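Local structure of phospholipase C-beta (PLC-beta) (Sepia officinalis, 3QR0) at residues L367-W372 against L414-H419; D26-W31 against I41-D46; I654-A659 against P699-K704; G646-T651 against A769-S774. The protein belongs to the phospholipase C-beta family, multidomain proteins that join a PH domain, EF-hand-like modules, a TIM-type barrel and a C2 domain, and carries a calcium ion in its barrel. All blocks are in the same frame, centred on the assembly; numbering follows the deposited sequence.

Contact 1: residues L367-W372 against L414-H419; sequences LELDCW and LSFENH. With CA (calcium ion), chain B.
Two parallel strands, 367-372 and 414-418, send mainly acidic side chains to one face of their sheet and largely apolar ones to the other. On the acidic face Glu-368 and Glu-417 cross obliquely, each extended with CG anti to the backbone N (chi1 -174° in Glu-368), while Asp-370 lies alongside Glu-417. All three converge on the calcium ion: OE2 of Glu-368 binds it at 2.4 Å, OE1 of Glu-417 likewise, and Asp-370 grips it with both OD1 and OD2, the latter also hydrogen-bonded to Tyr-341 OH. Glu-368 OE2 and Glu-417 OE1 stand 3.4 Å apart, a crowding of carboxylates that the cation probably makes tolerable. Arg-570 pairs with the other oxygen of Glu-368. The second oxygen of Glu-417, OE2, accepts on its anti lone pair a bond from His-419 NE2 (2.7 Å) that lies in the plane of the imidazole, with Thr-503 as a further partner, so the oxygen not bound to calcium is also fixed. The six-membered ring of Trp-372 lies over one face of His-419 in an offset stack, planes 6° apart, which helps fix the turn of the imidazole. On the other sheet face, Leu-367 and Leu-414 run side by side, CD1 to CD2 3.7 Å, and Phe-416 meets Leu-369 and the sulfur of Cys-371 obliquely, facing helices 393-403 and 422-436. Asn-339 and two waters complete the metal site, set, as in TIM-type barrels, on adjacent parallel strands.

Contact 2: residues D26-W31 against I41-D46; sequences DKFLKW and ILLRVD
Strands 26-31 and 41-45 run antiparallel but strongly twisted, 124° between their directions, and are joined by two reciprocal backbone pairs, Asp-26 with Leu-43 and Phe-28 with Ile-41. The straightest of the four bonds is Ile-41 N to Phe-28 O, 2.8 Å, nearly along the C=O axis. Phe-28, Ile-41 and Leu-43 share the buried face. With CG anti to its carbonyl carbon (chi1 -68°), Phe-28 lies obliquely across Leu-43: Leu-43 CB is 3.7 Å from Phe-28 CD2, with the Leu-43 CD2 methyl also near the ring. An aromatic ring suits this place because Trp-133 of helix 127-141 meets it edge to face. Ile-41 holds CG1 in the crowded position between N and carbonyl carbon (chi1 64°), which brings CG1 to 4.2 Å from Phe-28 CB. The other face carries Lys-27 and Leu-42, both exposed; a long flexible lysine suits such a place, and Leu-42 folds CD1 back over the Asp-26 backbone, 3.6 Å from its O. Asp-26, on the same face as Phe-28 and Leu-43 at the strand's start, accepts hydrogen bonds on OD2 from Trp-133 NE1 and Gln-21 NE2. This is the first beta hairpin of a PH domain, whose twisted antiparallel sheet packs against the C-terminal helix 127-141.

Contact 3: residues I654-A659 against P699-K704; sequences IKIISA and PYYDEK
Strand 654-659 carries a classic beta bulge, Ile-657 and Ser-658 both facing Phe-764 on the neighbouring strand, and a turn of the loop 699-704 fits against it. On the loop side the carbonyl of Ile-657 meets the turn at Tyr-701 and Asp-702: Asp-702 N bonds to Ile-657 O at 2.8 Å, almost straight and on a lone pair. Glu-703 N to Ile-656 O and Ala-659 N to Pro-699 O hold the loop on either side of that point.

The main bump is Tyr-701, whose CB heads toward the strand, with CG anti to the carbonyl carbon (chi1 -52°). Its ring settles along a shallow trough made by Ile-656 CG2, Ser-658 CA and Ala-659 CB; the ring atom CE2 is 3.7 Å from Ala-659 CB, at the ring edge. Small residues at 658 and 659 suit this broad group. Pro-699 closes the far end, its CG lying 3.9 Å from Ala-659 CB. Tyr-700 turns the other way, CG anti to its N, so that Ile-657 CG2 meets its edge in plane, 3.8 Å from CE1, while Asp-702 CB lies over one face.

Lys-655 stretches alongside the loop, bending at its last torsion (chi4 55°) to bring NZ within 2.7 Å of Glu-703 O, well above the carbonyl plane; its salt bridge to Asp-702 OD1 is long.

Beyond the pair, Tyr-701 OH hydrogen-bonds Ser-669 OG of strand 669-676 and Ile-656 packs against strand 761-771. Ser-658 OG hydrogen-bonds Glu-230 of helix 230-238, which Tyr-700 also touches, linking the C2 sandwich to the EF-hand-like region.

Contact 4: residues G646-T651 against A769-S774; sequences GVVAGT and AKDYVS
Three backbone hydrogen bonds form the first shell where strand 650-651 meets strand 769-771. Thr-651 and Lys-770 make a reciprocal pair, with Thr-651 N to Lys-770 O at 2.9 Å nearly along the C=O axis and Lys-770 N returning a longer bond to Thr-651 O. The third, Tyr-772 N to Ala-649 O at 2.8 Å, is straight at the hydrogen (172°) yet approaches from above the carbonyl plane, where regular strand pairing ends. Gly-650 lies between these bonds, opposite Asp-771, and its CA makes a CA-H...O contact of 3.4 Å with Lys-770 O.

The side chains are packed round this frame. Tyr-772, CG anti to N (chi1 172°), lays its CB 3.8 Å from the CB of Ala-649, a methyl small enough for close approach. The side chains of Thr-651 and Tyr-772 cross obliquely, putting Thr-651 OG1 at the ring edge, in plane, 3.5 Å from Tyr-772 CD1. Val-648 puts CG1, anti to N, across the carboxylate of Asp-771, 3.6 Å from its CG.

Farther out, Thr-651 OG1 donates a hydrogen bond to Lys-709 O, which helps set the rotation of Thr-651, while Ser-262 holds Asp-771 OD2 and Gly-650 bonds through its backbone to Val-711. Thus strand 650-660 lies between 706-711 and 761-771: its start pairs antiparallel with the end of the last strand, as the terminal strands of a C2 beta-sandwich do.

In the fold
The four contacts follow the domain order of the chain. Contact 2, in the PH domain, closes first; contact 1, in the barrel, comes next and alone contains the calcium ligands; contacts 3 and 4 belong to the C2 region. The centres of contacts 1 and 2 are about 41 Å apart, those of contacts 1 and 3 about 48 Å, across the centre of the chain, and those of contacts 1 and 4 about 44 Å, so neither the PH hairpin nor the C2 contacts touch the metal site. Contacts 3 and 4 share strand 650-660, their centres about 25 Å apart: contact 4 pairs its start with strand 761-771, while contact 3 joins its later half to the 699-704 loop.

Contact 1: residues L367-W372 against L414-H419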
# COMPACT_ATOMS: atom_id res chain seq x y z
N LEU A 367 15.73 4.76 -1.43
CA LEU A 367 16.14 4.43 -0.08
C LEU A 367 17.28 5.33 0.34
O LEU A 367 17.96 5.93 -0.51
CB LEU A 367 16.63 2.98 -0.01
CG LEU A 367 15.82 1.92 -0.75
CD1 LEU A 367 16.58 0.59 -0.71
CD2 LEU A 367 14.43 1.77 -0.16
N GLU A 368 17.52 5.40 1.65
CA GLU A 368 18.62 6.19 2.17
C GLU A 368 19.59 5.33 2.98
O GLU A 368 19.17 4.48 3.78
CB GLU A 368 18.09 7.33 3.03
CG GLU A 368 19.17 8.30 3.50
CD GLU A 368 18.59 9.55 4.12
OE1 GLU A 368 17.35 9.62 4.25
OE2 GLU A 368 19.36 10.46 4.48
N LEU A 369 20.88 5.55 2.76
CA LEU A 369 21.95 4.87 3.48
C LEU A 369 22.88 5.95 4.03
O LEU A 369 23.54 6.65 3.26
CB LEU A 369 22.72 3.93 2.54
CG LEU A 369 22.02 2.69 1.94
CD1 LEU A 369 20.93 3.05 0.92
CD2 LEU A 369 23.05 1.78 1.27
N ASP A 370 22.90 6.08 5.36
CA ASP A 370 23.81 7.00 6.05
C ASP A 370 25.07 6.25 6.40
O ASP A 370 25.08 5.45 7.35
CB ASP A 370 23.17 7.53 7.34
CG ASP A 370 22.06 8.53 7.10
OD1 ASP A 370 21.63 8.73 5.95
OD2 ASP A 370 21.58 9.12 8.09
N CYS A 371 26.15 6.52 5.66
CA CYS A 371 27.38 5.74 5.78
C CYS A 371 28.43 6.43 6.66
O CYS A 371 28.74 7.60 6.45
CB CYS A 371 27.95 5.46 4.39
SG CYS A 371 26.74 4.73 3.26
N TRP A 372 28.96 5.69 7.63
CA TRP A 372 29.99 6.19 8.55
C TRP A 372 31.14 5.20 8.66
O TRP A 372 30.98 4.00 8.36
CB TRP A 372 29.38 6.44 9.94
CG TRP A 372 28.27 7.46 9.94
CD1 TRP A 372 26.95 7.24 9.65
CD2 TRP A 372 28.38 8.86 10.25
NE1 TRP A 372 26.24 8.42 9.76
CE2 TRP A 372 27.09 9.42 10.11
CE3 TRP A 372 29.45 9.69 10.62
CZ2 TRP A 372 26.84 10.79 10.33
CZ3 TRP A 372 29.20 11.04 10.84
CH2 TRP A 372 27.91 11.57 10.70
N LEU A 414 19.38 4.85 -4.68
CA LEU A 414 19.95 4.80 -3.34
C LEU A 414 20.55 6.16 -3.00
O LEU A 414 21.49 6.60 -3.65
CB LEU A 414 21.01 3.72 -3.23
CG LEU A 414 20.57 2.30 -3.62
CD1 LEU A 414 21.73 1.33 -3.42
CD2 LEU A 414 19.35 1.86 -2.83
N SER A 415 19.98 6.81 -2.00
CA SER A 415 20.45 8.10 -1.53
C SER A 415 21.52 7.87 -0.47
O SER A 415 21.22 7.45 0.65
CB SER A 415 19.28 8.92 -0.97
OG SER A 415 19.72 10.17 -0.46
N PHE A 416 22.77 8.12 -0.85
CA PHE A 416 23.91 8.01 0.06
C PHE A 416 24.13 9.34 0.78
O PHE A 416 24.30 10.38 0.16
CB PHE A 416 25.19 7.64 -0.70
CG PHE A 416 25.32 6.17 -1.01
CD1 PHE A 416 26.40 5.45 -0.53
CD2 PHE A 416 24.37 5.52 -1.78
CE1 PHE A 416 26.53 4.08 -0.82
CE2 PHE A 416 24.48 4.16 -2.06
CZ PHE A 416 25.57 3.44 -1.59
N GLU A 417 24.12 9.29 2.11
CA GLU A 417 24.63 10.38 2.92
C GLU A 417 25.99 9.89 3.40
O GLU A 417 26.08 9.07 4.31
CB GLU A 417 23.70 10.69 4.07
CG GLU A 417 23.98 12.00 4.76
CD GLU A 417 23.22 12.15 6.06
OE1 GLU A 417 21.97 12.07 6.03
OE2 GLU A 417 23.87 12.33 7.11
N ASN A 418 27.04 10.37 2.74
CA ASN A 418 28.37 9.78 2.85
C ASN A 418 29.26 10.52 3.83
O ASN A 418 29.60 11.68 3.62
CB ASN A 418 28.99 9.79 1.45
CG ASN A 418 30.12 8.80 1.30
OD1 ASN A 418 30.75 8.39 2.27
ND2 ASN A 418 30.39 8.43 0.05
N HIS A 419 29.65 9.86 4.92
CA HIS A 419 30.56 10.45 5.90
C HIS A 419 31.87 9.68 6.03
O HIS A 419 32.64 9.91 6.95
CB HIS A 419 29.88 10.55 7.27
CG HIS A 419 28.61 11.32 7.24
ND1 HIS A 419 28.57 12.69 7.39
CD2 HIS A 419 27.33 10.92 7.04
CE1 HIS A 419 27.32 13.10 7.30
NE2 HIS A 419 26.55 12.05 7.09
CA CA B . 20.17 10.69 6.70
O HOH W 1 20.62 10.95 1.80
O HOH W 2 20.15 11.90 8.84
O HOH W 3 18.47 12.44 6.75

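Contact 2: residues D26-W31 against I41-D46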
# COMPACT_ATOMS: atom_id res chain seq x y z
N ASP A 26 3.20 -30.59 0.68
CA ASP A 26 4.51 -31.19 0.76
C ASP A 26 4.95 -31.31 2.22
O ASP A 26 4.45 -30.60 3.10
CB ASP A 26 5.53 -30.36 -0.05
CG ASP A 26 5.55 -30.74 -1.53
OD1 ASP A 26 5.64 -31.94 -1.85
OD2 ASP A 26 5.49 -29.82 -2.38
N LYS A 27 5.86 -32.25 2.46
CA LYS A 27 6.38 -32.50 3.80
C LYS A 27 7.52 -31.54 4.09
O LYS A 27 8.39 -31.32 3.24
CB LYS A 27 6.84 -33.96 3.92
CG LYS A 27 5.73 -34.97 3.62
CD LYS A 27 6.26 -36.35 3.21
CE LYS A 27 6.34 -37.32 4.37
NZ LYS A 27 6.33 -38.74 3.90
N PHE A 28 7.50 -30.95 5.28
CA PHE A 28 8.57 -30.06 5.73
C PHE A 28 8.89 -30.36 7.18
O PHE A 28 8.02 -30.80 7.93
CB PHE A 28 8.15 -28.59 5.66
CG PHE A 28 7.96 -28.06 4.27
CD1 PHE A 28 8.98 -27.34 3.65
CD2 PHE A 28 6.75 -28.22 3.61
CE1 PHE A 28 8.80 -26.82 2.37
CE2 PHE A 28 6.57 -27.71 2.33
CZ PHE A 28 7.60 -27.01 1.71
N LEU A 29 10.13 -30.10 7.59
CA LEU A 29 10.45 -30.05 9.01
C LEU A 29 10.33 -28.60 9.45
O LEU A 29 10.90 -27.71 8.82
CB LEU A 29 11.85 -30.58 9.31
CG LEU A 29 12.06 -32.09 9.20
CD1 LEU A 29 13.47 -32.46 9.66
CD2 LEU A 29 11.02 -32.87 10.01
N LYS A 30 9.55 -28.36 10.51
CA LYS A 30 9.35 -27.02 11.05
C LYS A 30 10.13 -26.88 12.35
O LYS A 30 10.10 -27.77 13.19
CB LYS A 30 7.86 -26.79 11.30
CG LYS A 30 7.51 -25.41 11.81
CD LYS A 30 6.02 -25.30 12.08
CE LYS A 30 5.61 -23.85 12.29
NZ LYS A 30 6.28 -23.26 13.47
N TRP A 31 10.82 -25.75 12.51
CA TRP A 31 11.58 -25.47 13.73
C TRP A 31 11.45 -24.00 14.13
O TRP A 31 11.02 -23.17 13.32
CB TRP A 31 13.05 -25.85 13.55
CG TRP A 31 13.74 -25.08 12.47
CD1 TRP A 31 13.71 -25.34 11.13
CD2 TRP A 31 14.57 -23.93 12.63
NE1 TRP A 31 14.46 -24.42 10.45
CE2 TRP A 31 15.00 -23.54 11.35
CE3 TRP A 31 14.98 -23.17 13.74
CZ2 TRP A 31 15.83 -22.43 11.14
CZ3 TRP A 31 15.80 -22.08 13.53
CH2 TRP A 31 16.22 -21.72 12.24
N ILE A 41 5.74 -31.64 9.25
CA ILE A 41 4.38 -31.23 8.93
C ILE A 41 4.07 -31.45 7.45
O ILE A 41 4.98 -31.52 6.62
CB ILE A 41 4.15 -29.74 9.28
CG1 ILE A 41 5.03 -28.82 8.42
CG2 ILE A 41 4.42 -29.49 10.76
CD1 ILE A 41 4.57 -27.37 8.38
N LEU A 42 2.78 -31.58 7.15
CA LEU A 42 2.30 -31.51 5.77
C LEU A 42 1.74 -30.11 5.57
O LEU A 42 0.67 -29.79 6.08
CB LEU A 42 1.22 -32.56 5.52
CG LEU A 42 0.60 -32.55 4.11
CD1 LEU A 42 1.65 -32.92 3.06
CD2 LEU A 42 -0.60 -33.50 4.05
N LEU A 43 2.49 -29.28 4.85
CA LEU A 43 2.09 -27.90 4.58
C LEU A 43 1.22 -27.89 3.33
O LEU A 43 1.54 -28.55 2.34
CB LEU A 43 3.32 -27.02 4.38
CG LEU A 43 3.11 -25.50 4.29
CD1 LEU A 43 2.48 -24.97 5.58
CD2 LEU A 43 4.43 -24.80 4.00
N ARG A 44 0.11 -27.15 3.37
CA ARG A 44 -0.81 -27.08 2.24
C ARG A 44 -1.27 -25.65 1.99
O ARG A 44 -1.23 -24.81 2.89
CB ARG A 44 -2.02 -27.98 2.48
CG ARG A 44 -1.67 -29.43 2.82
CD ARG A 44 -2.92 -30.23 3.13
NE ARG A 44 -3.71 -30.46 1.93
CZ ARG A 44 -4.93 -30.99 1.92
NH1 ARG A 44 -5.51 -31.36 3.06
NH2 ARG A 44 -5.57 -31.17 0.76
N VAL A 45 -1.69 -25.39 0.75
CA VAL A 45 -2.32 -24.13 0.36
C VAL A 45 -3.76 -24.43 -0.03
O VAL A 45 -4.04 -25.45 -0.68
CB VAL A 45 -1.60 -23.49 -0.85
CG1 VAL A 45 -2.19 -22.11 -1.18
CG2 VAL A 45 -0.09 -23.38 -0.58
N ASP A 46 -4.70 -23.58 0.36
CA ASP A 46 -6.07 -23.77 -0.11
C ASP A 46 -6.13 -23.49 -1.62
O ASP A 46 -5.25 -22.81 -2.17
CB ASP A 46 -7.06 -22.91 0.66
CG ASP A 46 -6.93 -21.44 0.32
OD1 ASP A 46 -7.75 -20.94 -0.48
OD2 ASP A 46 -5.98 -20.81 0.84

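Contact 3: residues I654-A659 against P699-K704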
# COMPACT_ATOMS: atom_id res chain seq x y z
N ILE A 654 -19.71 11.87 -0.17
CA ILE A 654 -19.53 10.56 0.43
C ILE A 654 -20.56 10.40 1.54
O ILE A 654 -20.52 11.13 2.53
CB ILE A 654 -18.11 10.37 1.01
CG1 ILE A 654 -17.03 10.70 -0.02
CG2 ILE A 654 -17.94 8.95 1.56
CD1 ILE A 654 -16.95 9.73 -1.18
N LYS A 655 -21.49 9.48 1.34
CA LYS A 655 -22.46 9.12 2.37
C LYS A 655 -22.04 7.80 3.00
O LYS A 655 -22.00 6.78 2.32
CB LYS A 655 -23.86 9.00 1.76
CG LYS A 655 -24.95 8.71 2.77
CD LYS A 655 -26.29 8.45 2.09
CE LYS A 655 -27.36 8.09 3.11
NZ LYS A 655 -27.51 9.14 4.17
N ILE A 656 -21.71 7.83 4.29
CA ILE A 656 -21.37 6.62 5.04
C ILE A 656 -22.66 5.97 5.53
O ILE A 656 -23.38 6.55 6.36
CB ILE A 656 -20.44 6.92 6.24
CG1 ILE A 656 -19.15 7.60 5.77
CG2 ILE A 656 -20.11 5.63 7.02
CD1 ILE A 656 -18.31 6.77 4.80
N ILE A 657 -22.97 4.78 5.03
CA ILE A 657 -24.25 4.13 5.30
C ILE A 657 -24.12 3.11 6.43
O ILE A 657 -24.85 3.18 7.42
CB ILE A 657 -24.80 3.45 4.03
CG1 ILE A 657 -25.09 4.51 2.95
CG2 ILE A 657 -26.07 2.68 4.32
CD1 ILE A 657 -25.35 3.92 1.58
N SER A 658 -23.19 2.17 6.28
CA SER A 658 -23.02 1.11 7.25
C SER A 658 -21.62 0.51 7.19
O SER A 658 -20.81 0.90 6.35
CB SER A 658 -24.06 0.01 7.02
OG SER A 658 -23.84 -0.65 5.79
N ALA A 659 -21.34 -0.41 8.10
CA ALA A 659 -20.10 -1.18 8.08
C ALA A 659 -20.38 -2.62 8.47
O ALA A 659 -21.37 -2.91 9.13
CB ALA A 659 -19.06 -0.56 9.01
N PRO A 699 -22.89 -2.37 12.23
CA PRO A 699 -23.35 -1.03 12.63
C PRO A 699 -23.98 -0.29 11.46
O PRO A 699 -23.47 -0.35 10.35
CB PRO A 699 -22.06 -0.33 13.07
CG PRO A 699 -20.95 -1.07 12.37
CD PRO A 699 -21.42 -2.50 12.33
N TYR A 700 -25.09 0.40 11.71
CA TYR A 700 -25.82 1.12 10.66
C TYR A 700 -25.80 2.62 10.96
O TYR A 700 -26.60 3.12 11.74
CB TYR A 700 -27.25 0.58 10.56
CG TYR A 700 -28.14 1.20 9.49
CD1 TYR A 700 -27.65 1.53 8.23
CD2 TYR A 700 -29.50 1.43 9.74
CE1 TYR A 700 -28.48 2.10 7.26
CE2 TYR A 700 -30.33 1.99 8.77
CZ TYR A 700 -29.81 2.31 7.53
OH TYR A 700 -30.61 2.87 6.56
N TYR A 701 -24.88 3.34 10.33
CA TYR A 701 -24.66 4.76 10.63
C TYR A 701 -25.75 5.63 10.02
O TYR A 701 -26.26 6.54 10.66
CB TYR A 701 -23.28 5.24 10.15
CG TYR A 701 -22.14 4.37 10.62
CD1 TYR A 701 -21.62 4.49 11.91
CD2 TYR A 701 -21.59 3.42 9.77
CE1 TYR A 701 -20.57 3.68 12.34
CE2 TYR A 701 -20.54 2.61 10.19
CZ TYR A 701 -20.04 2.74 11.47
OH TYR A 701 -19.00 1.93 11.86
N ASP A 702 -26.09 5.34 8.76
CA ASP A 702 -27.08 6.12 8.02
C ASP A 702 -26.82 7.61 8.19
O ASP A 702 -27.69 8.37 8.63
CB ASP A 702 -28.50 5.75 8.47
CG ASP A 702 -29.57 6.36 7.60
OD1 ASP A 702 -29.33 6.58 6.39
OD2 ASP A 702 -30.67 6.62 8.12
N GLU A 703 -25.60 8.02 7.87
CA GLU A 703 -25.16 9.39 8.12
C GLU A 703 -25.53 10.29 6.96
O GLU A 703 -25.50 9.87 5.81
CB GLU A 703 -23.65 9.43 8.33
CG GLU A 703 -23.12 10.74 8.93
CD GLU A 703 -23.61 10.99 10.34
OE1 GLU A 703 -23.80 10.02 11.11
OE2 GLU A 703 -23.80 12.18 10.70
N LYS A 704 -25.89 11.53 7.27
CA LYS A 704 -26.10 12.55 6.26
C LYS A 704 -24.82 12.68 5.42
O LYS A 704 -23.71 12.56 5.95
CB LYS A 704 -26.45 13.89 6.91
CG LYS A 704 -26.60 15.07 5.95
CD LYS A 704 -27.75 14.87 4.96
CE LYS A 704 -27.80 15.97 3.91
NZ LYS A 704 -28.63 15.56 2.73
O HOH W 4 -21.71 10.43 5.50

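Contact 4: residues G646-T651 against A769-S774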
# COMPACT_ATOMS: atom_id res chain seq x y z
N GLY A 646 -7.86 24.16 -18.29
CA GLY A 646 -7.52 22.87 -18.90
C GLY A 646 -7.71 21.68 -17.97
O GLY A 646 -7.49 20.55 -18.39
N VAL A 647 -8.12 21.94 -16.73
CA VAL A 647 -8.37 20.89 -15.74
C VAL A 647 -9.78 21.08 -15.19
O VAL A 647 -10.09 22.13 -14.63
CB VAL A 647 -7.37 20.97 -14.57
CG1 VAL A 647 -7.72 19.96 -13.49
CG2 VAL A 647 -5.94 20.76 -15.08
N VAL A 648 -10.62 20.06 -15.34
CA VAL A 648 -12.01 20.17 -14.89
C VAL A 648 -12.08 19.92 -13.39
O VAL A 648 -11.62 18.89 -12.89
CB VAL A 648 -12.94 19.20 -15.65
CG1 VAL A 648 -14.38 19.38 -15.19
CG2 VAL A 648 -12.84 19.45 -17.15
N ALA A 649 -12.64 20.89 -12.68
CA ALA A 649 -12.84 20.79 -11.24
C ALA A 649 -13.93 19.77 -10.96
O ALA A 649 -14.79 19.52 -11.82
CB ALA A 649 -13.21 22.15 -10.66
N GLY A 650 -13.91 19.20 -9.76
CA GLY A 650 -14.81 18.12 -9.40
C GLY A 650 -15.63 18.40 -8.16
O GLY A 650 -15.36 19.36 -7.43
N THR A 651 -16.66 17.58 -7.96
CA THR A 651 -17.41 17.54 -6.71
C THR A 651 -17.42 16.09 -6.27
O THR A 651 -17.56 15.19 -7.10
CB THR A 651 -18.86 18.05 -6.89
OG1 THR A 651 -18.84 19.36 -7.47
CG2 THR A 651 -19.59 18.11 -5.55
N ALA A 769 -19.40 11.33 -7.68
CA ALA A 769 -18.21 11.91 -8.28
C ALA A 769 -18.57 12.41 -9.66
O ALA A 769 -18.98 11.64 -10.52
CB ALA A 769 -17.08 10.89 -8.36
N LYS A 770 -18.42 13.71 -9.86
CA LYS A 770 -18.82 14.34 -11.10
C LYS A 770 -18.08 15.66 -11.27
O LYS A 770 -17.43 16.14 -10.34
CB LYS A 770 -20.33 14.60 -11.12
CG LYS A 770 -20.82 15.45 -9.96
CD LYS A 770 -22.32 15.69 -10.05
CE LYS A 770 -22.83 16.48 -8.86
NZ LYS A 770 -24.32 16.42 -8.78
N ASP A 771 -18.20 16.23 -12.46
CA ASP A 771 -17.60 17.50 -12.76
C ASP A 771 -18.31 18.59 -11.96
O ASP A 771 -19.53 18.54 -11.76
CB ASP A 771 -17.65 17.80 -14.26
CG ASP A 771 -16.85 16.80 -15.08
OD1 ASP A 771 -16.08 16.02 -14.48
OD2 ASP A 771 -16.98 16.80 -16.32
N TYR A 772 -17.53 19.56 -11.49
CA TYR A 772 -18.03 20.67 -10.69
C TYR A 772 -18.93 21.58 -11.54
O TYR A 772 -18.46 22.19 -12.50
CB TYR A 772 -16.86 21.47 -10.11
CG TYR A 772 -17.27 22.75 -9.42
CD1 TYR A 772 -18.01 22.72 -8.24
CD2 TYR A 772 -16.91 23.99 -9.94
CE1 TYR A 772 -18.39 23.90 -7.61
CE2 TYR A 772 -17.28 25.17 -9.32
CZ TYR A 772 -18.02 25.12 -8.15
OH TYR A 772 -18.38 26.28 -7.52
N VAL A 773 -20.20 21.65 -11.17
CA VAL A 773 -21.17 22.50 -11.87
C VAL A 773 -21.30 23.84 -11.14
O VAL A 773 -21.89 23.92 -10.06
CB VAL A 773 -22.56 21.82 -12.01
CG1 VAL A 773 -22.47 20.66 -13.00
CG2 VAL A 773 -23.10 21.34 -10.67
N SER A 774 -20.74 24.89 -11.74
CA SER A 774 -20.71 26.22 -11.12
C SER A 774 -22.11 26.80 -10.95
O SER A 774 -23.11 26.19 -11.35
CB SER A 774 -19.86 27.17 -11.96
OG SER A 774 -19.67 28.40 -11.28